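Local atomic coordinates of ABC transporter sugar binding protein (Xanthomonas axonopodis pv. citri, PDB entry 3UOR), a protein that probably binds maltose or a related sugar in the periplasm and passes it to a membrane ABC transporter for uptake. Residues A[375-378]-A[379-382]; A[416-419]-A[420-423]. All coordinates share one frame; numbering follows the deposited sequence.

Contact 1 of 2, residues A[375-378]-A[379-382]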
loop_
_atom_site.group_PDB
_atom_site.type_symbol
_atom_site.label_atom_id
_atom_site.label_comp_id
_atom_site.label_asym_id
_atom_site.label_seq_id
_atom_site.Cartn_x
_atom_site.Cartn_y
_atom_site.Cartn_z
ATOM N N LEU A 375 1.726 -11.708 11.729
ATOM C CA LEU A 375 2.880 -12.198 11.007
ATOM C C LEU A 375 2.472 -12.977 9.732
ATOM O O LEU A 375 3.111 -12.861 8.686
ATOM C CB LEU A 375 3.640 -13.077 11.996
ATOM C CG LEU A 375 4.882 -13.830 11.669
ATOM C CD1 LEU A 375 5.578 -14.075 12.992
ATOM C CD2 LEU A 375 4.476 -15.115 10.989
ATOM N N GLU A 376 1.378 -13.726 9.798
ATOM C CA GLU A 376 0.974 -14.542 8.648
ATOM C C GLU A 376 0.092 -13.835 7.609
ATOM O O GLU A 376 -0.447 -14.471 6.686
ATOM C CB GLU A 376 0.386 -15.886 9.099
ATOM C CG GLU A 376 -0.464 -15.853 10.343
ATOM C CD GLU A 376 0.324 -15.726 11.660
ATOM O OE1 GLU A 376 0.961 -16.693 12.132
ATOM O OE2 GLU A 376 0.257 -14.644 12.259
ATOM N N TRP A 377 -0.019 -12.514 7.732
ATOM C CA TRP A 377 -0.857 -11.739 6.814
ATOM C C TRP A 377 -0.510 -11.928 5.327
ATOM O O TRP A 377 -1.395 -12.077 4.502
ATOM C CB TRP A 377 -0.890 -10.233 7.164
ATOM C CG TRP A 377 -1.831 -9.538 6.256
ATOM C CD1 TRP A 377 -1.516 -8.682 5.232
ATOM C CD2 TRP A 377 -3.250 -9.717 6.210
ATOM N NE1 TRP A 377 -2.667 -8.285 4.591
ATOM C CE2 TRP A 377 -3.739 -8.924 5.166
ATOM C CE3 TRP A 377 -4.157 -10.454 6.979
ATOM C CZ2 TRP A 377 -5.098 -8.845 4.867
ATOM C CZ3 TRP A 377 -5.481 -10.382 6.688
ATOM C CH2 TRP A 377 -5.955 -9.581 5.638
ATOM N N GLU A 378 0.761 -11.921 4.969
ATOM C CA GLU A 378 1.096 -12.085 3.558
ATOM C C GLU A 378 0.635 -13.429 2.997
ATOM O O GLU A 378 0.113 -13.480 1.893
ATOM C CB GLU A 378 2.588 -11.897 3.309
ATOM C CG GLU A 378 2.979 -10.429 3.204
ATOM C CD GLU A 378 4.383 -10.231 2.645
ATOM O OE1 GLU A 378 5.364 -10.641 3.308
ATOM O OE2 GLU A 378 4.501 -9.663 1.536
ATOM N N ARG A 379 0.819 -14.510 3.751
ATOM C CA ARG A 379 0.306 -15.815 3.341
ATOM C C ARG A 379 -1.212 -15.746 3.157
ATOM O O ARG A 379 -1.762 -16.230 2.179
ATOM C CB ARG A 379 0.643 -16.879 4.385
ATOM C CG ARG A 379 2.121 -17.257 4.438
ATOM C CD ARG A 379 2.479 -17.972 5.746
ATOM N NE ARG A 379 2.055 -19.372 5.757
ATOM C CZ ARG A 379 1.912 -20.098 6.866
ATOM N NH1 ARG A 379 2.147 -19.535 8.051
ATOM N NH2 ARG A 379 1.527 -21.379 6.792
ATOM N N ILE A 380 -1.885 -15.120 4.104
ATOM C CA ILE A 380 -3.327 -15.012 4.040
ATOM C C ILE A 380 -3.825 -14.344 2.752
ATOM O O ILE A 380 -4.723 -14.876 2.090
ATOM C CB ILE A 380 -3.870 -14.331 5.309
ATOM C CG1 ILE A 380 -3.695 -15.291 6.489
ATOM C CG2 ILE A 380 -5.327 -13.927 5.125
ATOM C CD1 ILE A 380 -3.821 -14.633 7.867
ATOM N N VAL A 381 -3.244 -13.210 2.359
ATOM C CA VAL A 381 -3.747 -12.552 1.156
ATOM C C VAL A 381 -3.399 -13.312 -0.093
ATOM O O VAL A 381 -4.125 -13.205 -1.069
ATOM C CB VAL A 381 -3.354 -11.052 0.970
ATOM C CG1 VAL A 381 -3.971 -10.206 2.034
ATOM C CG2 VAL A 381 -1.873 -10.878 0.915
ATOM N N GLN A 382 -2.299 -14.064 -0.083
ATOM C CA GLN A 382 -2.029 -14.965 -1.195
ATOM C C GLN A 382 -3.138 -16.008 -1.349
ATOM O O GLN A 382 -3.566 -16.277 -2.460
ATOM C CB GLN A 382 -0.657 -15.644 -1.082
ATOM C CG GLN A 382 0.541 -14.702 -1.340
ATOM C CD GLN A 382 0.337 -13.766 -2.544
ATOM O OE1 GLN A 382 -0.271 -14.140 -3.553
ATOM N NE2 GLN A 382 0.857 -12.546 -2.437
#

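Contact 2 of 2, residues A[416-419]-A[420-423]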
loop_
_atom_site.group_PDB
_atom_site.type_symbol
_atom_site.label_atom_id
_atom_site.label_comp_id
_atom_site.label_asym_id
_atom_site.label_seq_id
_atom_site.Cartn_x
_atom_site.Cartn_y
_atom_site.Cartn_z
ATOM N N ARG A 416 -0.380 -19.598 15.707
ATOM C CA ARG A 416 -0.792 -18.411 16.461
ATOM C C ARG A 416 -1.926 -18.756 17.430
ATOM O O ARG A 416 -1.836 -18.481 18.615
ATOM C CB ARG A 416 -1.254 -17.302 15.506
ATOM C CG ARG A 416 -1.878 -16.087 16.223
ATOM C CD ARG A 416 -2.476 -15.080 15.236
ATOM N NE ARG A 416 -3.175 -14.028 15.964
ATOM C CZ ARG A 416 -2.571 -12.963 16.484
ATOM N NH1 ARG A 416 -1.266 -12.800 16.333
ATOM N NH2 ARG A 416 -3.272 -12.058 17.145
ATOM N N ARG A 417 -2.998 -19.352 16.921
ATOM C CA ARG A 417 -4.142 -19.725 17.760
ATOM C C ARG A 417 -3.747 -20.673 18.897
ATOM O O ARG A 417 -4.257 -20.553 20.004
ATOM C CB ARG A 417 -5.230 -20.354 16.899
ATOM C CG ARG A 417 -6.508 -20.736 17.616
ATOM C CD ARG A 417 -7.562 -21.140 16.594
ATOM N NE ARG A 417 -7.107 -22.237 15.761
ATOM C CZ ARG A 417 -6.825 -22.159 14.466
ATOM N NH1 ARG A 417 -6.969 -21.019 13.800
ATOM N NH2 ARG A 417 -6.415 -23.250 13.827
ATOM N N TRP A 418 -2.832 -21.604 18.629
ATOM C CA TRP A 418 -2.418 -22.594 19.622
ATOM C C TRP A 418 -1.623 -21.954 20.746
ATOM O O TRP A 418 -1.829 -22.233 21.925
ATOM C CB TRP A 418 -1.555 -23.664 18.963
ATOM C CG TRP A 418 -0.858 -24.569 19.927
ATOM C CD1 TRP A 418 0.432 -24.455 20.399
ATOM C CD2 TRP A 418 -1.405 -25.739 20.543
ATOM N NE1 TRP A 418 0.713 -25.500 21.263
ATOM C CE2 TRP A 418 -0.400 -26.293 21.368
ATOM C CE3 TRP A 418 -2.649 -26.371 20.480
ATOM C CZ2 TRP A 418 -0.609 -27.445 22.123
ATOM C CZ3 TRP A 418 -2.853 -27.508 21.227
ATOM C CH2 TRP A 418 -1.837 -28.038 22.034
ATOM N N ILE A 419 -0.669 -21.121 20.368
ATOM C CA ILE A 419 0.069 -20.355 21.347
ATOM C C ILE A 419 -0.893 -19.548 22.229
ATOM O O ILE A 419 -0.703 -19.457 23.434
ATOM C CB ILE A 419 1.068 -19.425 20.669
ATOM C CG1 ILE A 419 2.225 -20.241 20.075
ATOM C CG2 ILE A 419 1.576 -18.376 21.670
ATOM C CD1 ILE A 419 3.124 -19.425 19.145
ATOM N N PHE A 420 -1.928 -18.973 21.629
ATOM C CA PHE A 420 -2.917 -18.193 22.375
ATOM C C PHE A 420 -3.658 -19.066 23.387
ATOM O O PHE A 420 -3.877 -18.665 24.522
ATOM C CB PHE A 420 -3.928 -17.560 21.416
ATOM C CG PHE A 420 -5.046 -16.824 22.103
ATOM C CD1 PHE A 420 -6.279 -17.433 22.301
ATOM C CD2 PHE A 420 -4.869 -15.524 22.543
ATOM C CE1 PHE A 420 -7.318 -16.763 22.927
ATOM C CE2 PHE A 420 -5.907 -14.841 23.183
ATOM C CZ PHE A 420 -7.133 -15.466 23.370
ATOM N N GLU A 421 -4.053 -20.258 22.964
ATOM C CA GLU A 421 -4.758 -21.182 23.839
ATOM C C GLU A 421 -3.870 -21.704 24.969
ATOM O O GLU A 421 -4.355 -22.001 26.052
ATOM C CB GLU A 421 -5.301 -22.372 23.035
ATOM C CG GLU A 421 -6.382 -22.030 22.002
ATOM C CD GLU A 421 -6.680 -23.210 21.061
ATOM O OE1 GLU A 421 -5.952 -24.230 21.135
ATOM O OE2 GLU A 421 -7.635 -23.122 20.251
ATOM N N GLN A 422 -2.572 -21.820 24.714
ATOM C CA GLN A 422 -1.652 -22.441 25.669
ATOM C C GLN A 422 -1.184 -21.493 26.760
ATOM O O GLN A 422 -0.977 -21.902 27.902
ATOM C CB GLN A 422 -0.438 -23.010 24.937
ATOM C CG GLN A 422 -0.786 -24.214 24.102
ATOM C CD GLN A 422 -1.421 -25.297 24.937
ATOM O OE1 GLN A 422 -2.552 -25.723 24.678
ATOM N NE2 GLN A 422 -0.702 -25.744 25.960
ATOM N N GLU A 423 -0.995 -20.231 26.393
ATOM C CA GLU A 423 -0.549 -19.217 27.335
ATOM C C GLU A 423 -1.750 -18.397 27.766
ATOM O O GLU A 423 -2.818 -18.941 28.057
ATOM C CB GLU A 423 0.502 -18.309 26.688
ATOM C CG GLU A 423 1.569 -19.050 25.864
ATOM C CD GLU A 423 2.487 -19.936 26.708
ATOM O OE1 GLU A 423 2.739 -19.591 27.885
ATOM O OE2 GLU A 423 2.965 -20.973 26.191
#

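Contact 1 of 2, residues A[375-378]-A[379-382]
W377 meets V381 one helical turn further on, and the pair shows how a large side chain can pack against the turn that follows it. With CG anti to the backbone N (chi1 -176°), the indole leans forward along the helix, toward the next turn. V381 CG1 approaches the ring obliquely, above its plane and offset toward the rim, 3.3 Å from W377 CZ2. I380 adds a looser contact, its CG2 3.9 Å from W377 CZ3, while T371 and P372 also touch the indole. The backbone repeats the same spacing: V381 N donates to W377 O at 3.0 Å. E378 works mainly through its carbonyl: E378 O accepts Q382 N at 3.2 Å and has V381 CG2 beside it at 3.4 Å; E378 OE1 makes a weak hydrogen bond with W93 NE1. R379 packs CB 3.5 Å from E376 O, which itself accepts I380 N at 3.0 Å. The guanidinium passes near the stem of E376, but R379 NH1 and E376 OE1 stay 5.1 Å apart, too far for a salt bridge. Successive i to i+4 bonds starting from an N-cap residue, here E376, are characteristic of the first turn of an alpha-helix, in this case helix 377-394.

Contact 2 of 2, residues A[416-419]-A[420-423]
Q422 lies against the indole of W418 in the last turns of helix 414-422, a short alpha-helix near the C-terminal end of the ordered chain, and the contact shows how a helix end combines backbone bonding with side-chain packing. The backbone comes first. F420 N donates to R416 O, and E421 N to R417 O, in the regular i to i+4 pattern. Towards the end the pattern is less even: Q422 N gives its main bond to W418 O at 2.9 Å and a weak one to I419 O, which also accepts E423 N at 3.1 Å. E423 then leaves helical geometry and is poorly ordered.

Charged groups form a second class. R417 and E421 run side by side in the same direction, yet R417 NE and E421 OE2 remain 4.6 Å apart; the nearer approach is of the carboxylate to the aliphatic stem, E421 OE2 lying 3.7 Å from R417 CG. The guanidinium is instead bonded to the carbonyls of N214 and D410, and that of R416 to H212 O.

Aromatic packing is the third. The F420 ring meets the ring of H212. The bend of Q422 at chi2 (-57°) brings its amide against the indole, and chi3 turns it nearly parallel, the planes 14° apart. Q422 OE1 comes within 3.6 Å of W418 CH2, and Q422 CG makes a CH-pi contact 3.6 Å from the centroid of the five-membered ring.

In the fold
Each contact joins successive turns of one helix, contact 1 at the start of helix 377-394 and contact 2 at the end of helix 414-422, and each sets a tryptophan against the residue four positions later. Their surroundings separate them. Contact 1 is partly buried, with aliphatic groups on its indole and I380 packed against helix 398-412. Contact 2 is a surface contact about 30 Å from the centre of the chain, against about 14 Å for contact 1, and there the indole takes a glutamine, while arginines tie the helix to the loop around H212 and N214. The two, with centres about 18 Å apart, touch where E376 OE2 packs 4.1 Å from R416 CD.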